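Local coordinates for protein ciona betagamma-crystallin (Ciona intestinalis, PDB 2BV2) that binds calcium ions and serves as a structural component of the neuroectodermal visual system, as a single-domain relative of the vertebrate lens crystallins, at residues Ile3-Asp8 with Asp32-Ile37. Residues are numbered along the deposited sequence; the frame is centred on the assembly and turned at random.
Sequences IILFED and DIVSSI. With CA (calcium ion), chain C; CA (calcium ion), chain D.
Ile37 packs against Ile3 and Leu5 on one face of the sheet, where two antiparallel strands of the first Greek key pair. Its two branches divide the work: CG2, anti to the backbone N, packs 3.7 Å from Ile3 CG1, while CG1 and CD1 lie alongside Leu5 CD2, with the two side chains pointing the same way. A beta-branched isoleucine suits this place because it fills both directions at once, and Trp70 and Leu77 continue the apolar core around it. Phe6 projects from the other face, next to Ser36; the Ser36 carbonyl oxygen meets the ring edge in plane and accepts a bond from Phe6 N (2.9 Å). Phe6 O in turn takes a nearly straight bond from Ser35 N (2.9 Å) and a weak one from Ser36 N, so Ser35 and Ser36 both face Phe6 in a classic beta bulge. Ser36 OG, placed between backbone N and carbonyl carbon (chi1 62°), donates to Asp8 O at 2.7 Å and also bonds to Phe11 N, a short hydroxyl reaching two backbone groups that follow the strand. Beyond the bulge, Glu7 O, Ile33 O and Ser35 OG, the last also hydrogen-bonded to Asp74, converge on a calcium ion, completed by a water and Asp75. Glu7 O and Ile33 O stand only 2.9 Å apart, a closeness of two acceptors that the cation probably makes tolerable; calcium thus joins the chain around Glu7 to Ile33 and Ser35.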
loop_
_atom_site.group_PDB
_atom_site.type_symbol
_atom_site.label_atom_id
_atom_site.label_comp_id
_atom_site.label_asym_id
_atom_site.label_seq_id
_atom_site.Cartn_x
_atom_site.Cartn_y
_atom_site.Cartn_z
ATOM N N ILE A 3 6.391 -5.580 1.539
ATOM C CA ILE A 3 5.931 -4.195 1.409
ATOM C C ILE A 3 5.563 -3.704 2.801
ATOM O O ILE A 3 5.037 -4.464 3.630
ATOM C CB ILE A 3 4.740 -4.089 0.451
ATOM C CG1 ILE A 3 4.461 -2.628 0.088
ATOM C CG2 ILE A 3 3.500 -4.737 1.048
ATOM C CD1 ILE A 3 3.378 -2.478 -0.964
ATOM N N ILE A 4 5.858 -2.438 3.066
ATOM C CA ILE A 4 5.508 -1.797 4.335
ATOM C C ILE A 4 4.623 -0.577 4.051
ATOM O O ILE A 4 5.035 0.357 3.344
ATOM C CB ILE A 4 6.749 -1.361 5.103
ATOM C CG1 ILE A 4 7.675 -2.552 5.362
ATOM C CG2 ILE A 4 6.363 -0.708 6.418
ATOM C CD1 ILE A 4 9.097 -2.143 5.699
ATOM N N LEU A 5 3.423 -0.597 4.635
ATOM C CA LEU A 5 2.429 0.451 4.464
ATOM C C LEU A 5 2.473 1.345 5.684
ATOM O O LEU A 5 2.567 0.840 6.797
ATOM C CB LEU A 5 1.041 -0.164 4.376
ATOM C CG LEU A 5 0.803 -1.271 3.340
ATOM C CD1 LEU A 5 -0.616 -1.771 3.434
ATOM C CD2 LEU A 5 1.126 -0.857 1.904
ATOM N N PHE A 6 2.383 2.658 5.472
ATOM C CA PHE A 6 2.472 3.636 6.547
ATOM C C PHE A 6 1.248 4.515 6.604
ATOM O O PHE A 6 0.778 4.973 5.571
ATOM C CB PHE A 6 3.693 4.552 6.355
ATOM C CG PHE A 6 5.003 3.859 6.554
ATOM C CD1 PHE A 6 5.650 3.889 7.786
ATOM C CD2 PHE A 6 5.610 3.207 5.504
ATOM C CE1 PHE A 6 6.876 3.228 7.961
ATOM C CE2 PHE A 6 6.827 2.527 5.678
ATOM C CZ PHE A 6 7.460 2.551 6.880
ATOM N N GLU A 7 0.810 4.831 7.823
ATOM C CA GLU A 7 -0.350 5.683 8.058
ATOM C C GLU A 7 -0.151 7.118 7.604
ATOM O O GLU A 7 -1.082 7.737 7.052
ATOM C CB GLU A 7 -0.673 5.626 9.557
ATOM C CG GLU A 7 -1.782 6.555 10.043
ATOM C CD GLU A 7 -1.528 7.060 11.456
ATOM O OE1 GLU A 7 -0.493 6.697 12.027
ATOM O OE2 GLU A 7 -2.359 7.823 11.996
ATOM N N ASP A 8 1.053 7.649 7.838
ATOM C CA ASP A 8 1.383 9.027 7.495
ATOM C C ASP A 8 2.399 9.113 6.347
ATOM O O ASP A 8 3.149 8.195 6.091
ATOM C CB ASP A 8 1.982 9.758 8.699
ATOM C CG ASP A 8 1.048 9.783 9.913
ATOM O OD1 ASP A 8 -0.185 9.567 9.750
ATOM O OD2 ASP A 8 1.566 10.006 11.038
ATOM N N ASP A 32 -8.060 2.500 4.053
ATOM C CA ASP A 32 -8.246 3.925 3.829
ATOM C C ASP A 32 -7.482 4.823 4.800
ATOM O O ASP A 32 -7.989 5.867 5.220
ATOM C CB ASP A 32 -9.727 4.293 3.788
ATOM C CG ASP A 32 -10.449 3.678 2.608
ATOM O OD1 ASP A 32 -9.786 3.140 1.704
ATOM O OD2 ASP A 32 -11.692 3.747 2.561
ATOM N N ILE A 33 -6.263 4.409 5.148
ATOM C CA ILE A 33 -5.372 5.273 5.914
ATOM C C ILE A 33 -3.978 5.438 5.359
ATOM O O ILE A 33 -3.242 6.256 5.878
ATOM C CB ILE A 33 -5.211 4.800 7.385
ATOM C CG1 ILE A 33 -4.502 3.451 7.473
ATOM C CG2 ILE A 33 -6.560 4.747 8.083
ATOM C CD1 ILE A 33 -4.144 3.090 8.906
ATOM N N VAL A 34 -3.586 4.667 4.346
ATOM C CA VAL A 34 -2.191 4.669 3.909
ATOM C C VAL A 34 -1.817 5.966 3.176
ATOM O O VAL A 34 -2.536 6.433 2.291
ATOM C CB VAL A 34 -1.870 3.453 3.028
ATOM C CG1 VAL A 34 -0.497 3.615 2.318
ATOM C CG2 VAL A 34 -1.896 2.173 3.849
ATOM N N SER A 35 -0.692 6.554 3.593
ATOM C CA SER A 35 -0.207 7.790 3.028
ATOM C C SER A 35 1.259 7.725 2.545
ATOM O O SER A 35 1.704 8.632 1.872
ATOM C CB SER A 35 -0.395 8.899 4.060
ATOM O OG SER A 35 -1.766 9.104 4.371
ATOM N N SER A 36 2.021 6.688 2.924
ATOM C CA SER A 36 3.304 6.405 2.292
ATOM C C SER A 36 3.599 4.903 2.328
ATOM O O SER A 36 2.949 4.145 3.070
ATOM C CB SER A 36 4.432 7.178 2.972
ATOM O OG SER A 36 4.586 6.810 4.331
ATOM N N ILE A 37 4.571 4.491 1.516
ATOM C CA ILE A 37 4.857 3.071 1.288
ATOM C C ILE A 37 6.338 2.858 1.046
ATOM O O ILE A 37 6.969 3.655 0.371
ATOM C CB ILE A 37 4.072 2.507 0.058
ATOM C CG1 ILE A 37 2.554 2.534 0.291
ATOM C CG2 ILE A 37 4.528 1.076 -0.273
ATOM C CD1 ILE A 37 1.762 2.063 -0.930
HETATM CA CA CA C . -3.060 8.643 6.318
HETATM CA CA CA D . -10.289 2.371 -0.578
HETATM O O HOH W 1 -3.911 10.778 5.927
#